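Local coordinates for protein acyl-CoA dehydrogenase (PDB 5LNX) that catalyses the FAD-dependent 2,3-dehydrogenation of saturated acyl-CoA to 2,3-dehydroacyl-CoA, passing the electrons on to an acceptor, at residues Y146-S151 against Y164-L169. Sequence-based numbering, arbitrary orientation.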
ATOM      1  N   TYR D 146      37.235  10.473  34.493  1.00 49.63           N
ATOM      2  CA  TYR D 146      36.214  11.218  33.736  1.00 43.38           C
ATOM      3  C   TYR D 146      34.974  11.367  34.593  1.00 43.89           C
ATOM      4  O   TYR D 146      34.620  10.478  35.360  1.00 47.83           O
ATOM      5  CB  TYR D 146      35.819  10.537  32.435  1.00 38.52           C
ATOM      6  CG  TYR D 146      36.787  10.690  31.292  1.00 37.24           C
ATOM      7  CD1 TYR D 146      36.595  11.655  30.302  1.00 35.81           C
ATOM      8  CD2 TYR D 146      37.856   9.814  31.151  1.00 36.62           C
ATOM      9  CE1 TYR D 146      37.463  11.758  29.218  1.00 34.62           C
ATOM     10  CE2 TYR D 146      38.725   9.899  30.069  1.00 35.11           C
ATOM     11  CZ  TYR D 146      38.532  10.870  29.107  1.00 33.67           C
ATOM     12  OH  TYR D 146      39.409  10.959  28.046  1.00 31.72           O
ATOM     13  N   LEU D 147      34.290  12.482  34.396  1.00 43.14           N
ATOM     14  CA  LEU D 147      33.167  12.880  35.238  1.00 40.83           C
ATOM     15  C   LEU D 147      31.968  13.156  34.346  1.00 38.53           C
ATOM     16  O   LEU D 147      31.898  14.182  33.649  1.00 36.70           O
ATOM     17  CB  LEU D 147      33.522  14.114  36.075  1.00 50.86           C
ATOM     18  CG  LEU D 147      32.822  14.182  37.440  1.00 53.53           C
ATOM     19  N   LEU D 148      31.022  12.222  34.375  1.00 37.44           N
ATOM     20  CA  LEU D 148      29.890  12.205  33.436  1.00 32.41           C
ATOM     21  C   LEU D 148      28.631  12.853  34.010  1.00 32.71           C
ATOM     22  O   LEU D 148      28.302  12.681  35.183  1.00 31.61           O
ATOM     23  CB  LEU D 148      29.591  10.782  32.980  1.00 31.79           C
ATOM     24  CG  LEU D 148      30.391  10.370  31.741  1.00 29.35           C
ATOM     25  CD1 LEU D 148      31.833  10.099  32.114  1.00 27.03           C
ATOM     26  CD2 LEU D 148      29.773   9.169  31.049  1.00 28.59           C
ATOM     27  N   ASN D 149      27.956  13.634  33.179  1.00 32.95           N
ATOM     28  CA  ASN D 149      26.766  14.372  33.625  1.00 35.00           C
ATOM     29  C   ASN D 149      25.709  14.493  32.550  1.00 37.29           C
ATOM     30  O   ASN D 149      25.999  14.899  31.424  1.00 34.12           O
ATOM     31  CB  ASN D 149      27.124  15.785  34.088  1.00 37.00           C
ATOM     32  CG  ASN D 149      27.477  15.840  35.555  1.00 35.31           C
ATOM     33  OD1 ASN D 149      26.601  15.705  36.415  1.00 33.98           O
ATOM     34  ND2 ASN D 149      28.758  15.989  35.849  1.00 33.33           N
ATOM     35  N   GLY D 150      24.479  14.159  32.933  1.00 42.25           N
ATOM     36  CA  GLY D 150      23.345  14.123  32.012  1.00 45.91           C
ATOM     37  C   GLY D 150      22.514  12.851  32.123  1.00 45.77           C
ATOM     38  O   GLY D 150      22.635  12.079  33.078  1.00 46.15           O
ATOM     39  N   SER D 151      21.666  12.629  31.126  1.00 44.32           N
ATOM     40  CA  SER D 151      20.688  11.534  31.180  1.00 39.54           C
ATOM     41  C   SER D 151      20.529  10.807  29.857  1.00 36.79           C
ATOM     42  O   SER D 151      20.592  11.400  28.777  1.00 35.79           O
ATOM     43  CB  SER D 151      19.318  12.054  31.617  1.00 37.09           C
ATOM     44  OG  SER D 151      18.616  12.594  30.518  1.00 32.11           O
ATOM     45  N   TYR D 164      27.649  -0.728  30.400  1.00 27.48           N
ATOM     46  CA  TYR D 164      26.947   0.198  29.486  1.00 26.90           C
ATOM     47  C   TYR D 164      27.934   0.972  28.599  1.00 25.26           C
ATOM     48  O   TYR D 164      28.635   1.867  29.066  1.00 19.28           O
ATOM     49  CB  TYR D 164      26.069   1.203  30.239  1.00 27.43           C
ATOM     50  CG  TYR D 164      24.980   0.622  31.105  1.00 28.73           C
ATOM     51  CD1 TYR D 164      25.292  -0.003  32.304  1.00 33.11           C
ATOM     52  CD2 TYR D 164      23.632   0.784  30.791  1.00 30.28           C
ATOM     53  CE1 TYR D 164      24.302  -0.520  33.137  1.00 32.25           C
ATOM     54  CE2 TYR D 164      22.634   0.279  31.626  1.00 31.81           C
ATOM     55  CZ  TYR D 164      22.982  -0.369  32.797  1.00 31.96           C
ATOM     56  OH  TYR D 164      22.026  -0.902  33.626  1.00 36.27           O
ATOM     57  N   ILE D 165      27.942   0.640  27.306  1.00 25.76           N
ATOM     58  CA  ILE D 165      28.707   1.400  26.307  1.00 24.69           C
ATOM     59  C   ILE D 165      28.025   2.749  26.111  1.00 25.27           C
ATOM     60  O   ILE D 165      26.916   2.833  25.572  1.00 20.44           O
ATOM     61  CB  ILE D 165      28.817   0.684  24.947  1.00 24.29           C
ATOM     62  CG1 ILE D 165      29.384  -0.724  25.100  1.00 26.77           C
ATOM     63  CG2 ILE D 165      29.655   1.503  23.990  1.00 23.26           C
ATOM     64  CD1 ILE D 165      30.561  -0.875  26.054  1.00 26.98           C
ATOM     65  N   THR D 166      28.680   3.789  26.626  1.00 28.18           N
ATOM     66  CA  THR D 166      28.031   5.077  26.858  1.00 28.43           C
ATOM     67  C   THR D 166      28.733   6.154  26.086  1.00 27.71           C
ATOM     68  O   THR D 166      29.965   6.261  26.119  1.00 28.54           O
ATOM     69  CB  THR D 166      28.020   5.488  28.355  1.00 30.82           C
ATOM     70  OG1 THR D 166      27.571   4.396  29.157  1.00 34.18           O
ATOM     71  CG2 THR D 166      27.068   6.674  28.593  1.00 31.37           C
ATOM     72  N   PHE D 167      27.919   7.023  25.501  1.00 27.92           N
ATOM     73  CA  PHE D 167      28.412   8.093  24.643  1.00 30.06           C
ATOM     74  C   PHE D 167      28.165   9.451  25.281  1.00 27.71           C
ATOM     75  O   PHE D 167      27.055   9.742  25.730  1.00 28.26           O
ATOM     76  CB  PHE D 167      27.770   8.004  23.247  1.00 30.52           C
ATOM     77  CG  PHE D 167      28.051   6.707  22.556  1.00 31.98           C
ATOM     78  CD1 PHE D 167      29.180   6.543  21.782  1.00 31.75           C
ATOM     79  CD2 PHE D 167      27.212   5.620  22.755  1.00 34.50           C
ATOM     80  CE1 PHE D 167      29.448   5.330  21.181  1.00 34.32           C
ATOM     81  CE2 PHE D 167      27.484   4.401  22.176  1.00 34.49           C
ATOM     82  CZ  PHE D 167      28.600   4.251  21.378  1.00 34.17           C
ATOM     83  N   ALA D 168      29.196  10.287  25.265  1.00 25.47           N
ATOM     84  CA  ALA D 168      29.184  11.548  26.018  1.00 25.99           C
ATOM     85  C   ALA D 168      30.140  12.581  25.411  1.00 24.85           C
ATOM     86  O   ALA D 168      31.229  12.229  24.980  1.00 27.68           O
ATOM     87  CB  ALA D 168      29.516  11.276  27.482  1.00 25.27           C
ATOM     88  N   LEU D 169      29.715  13.845  25.381  1.00 25.20           N
ATOM     89  CA  LEU D 169      30.550  14.986  24.882  1.00 26.49           C
ATOM     90  C   LEU D 169      31.837  15.239  25.671  1.00 26.40           C
ATOM     91  O   LEU D 169      31.791  15.489  26.881  1.00 25.65           O
ATOM     92  CB  LEU D 169      29.751  16.286  24.923  1.00 26.94           C
ATOM     93  CG  LEU D 169      28.624  16.437  23.921  1.00 26.56           C
ATOM     94  CD1 LEU D 169      27.821  17.681  24.256  1.00 26.13           C
ATOM     95  CD2 LEU D 169      29.148  16.489  22.500  1.00 28.69           C
TER
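One leucine tip carries this contact: CD2 of L148 lies 4.2 Å from CB of A168 and 4.4 Å from CG2 of T166, touching two methyls of alternate residues on one side of strand 163-169. The leucine CB does not aim directly at that strand; with chi1 at -89° and chi2 at 75°, the CD2 branch reaches across to it. T166 turns its methyl to the leucine, while its OG1 points back along its own strand and donates a hydrogen bond to O of Y164 (2.7 Å), coming from well above that carbonyl's plane; the bond is consistent with the hydroxyl being held in this rotamer (chi1 -48°). The two strands belong to different sheets of the β-domain in the middle of the acyl-CoA dehydrogenase fold, and L148 and A168 meet as apolar packing between them, their CA atoms 7.5 Å apart. A139 and F212, from the sheet of L148, close in around the leucine; V184 and F182, beside strand 163-169, pack on T166 and A168. F167 faces the other way, its ring meeting that of F121 in the FAD pocket, and the T166 side chain is about 9 Å from a bound FAD.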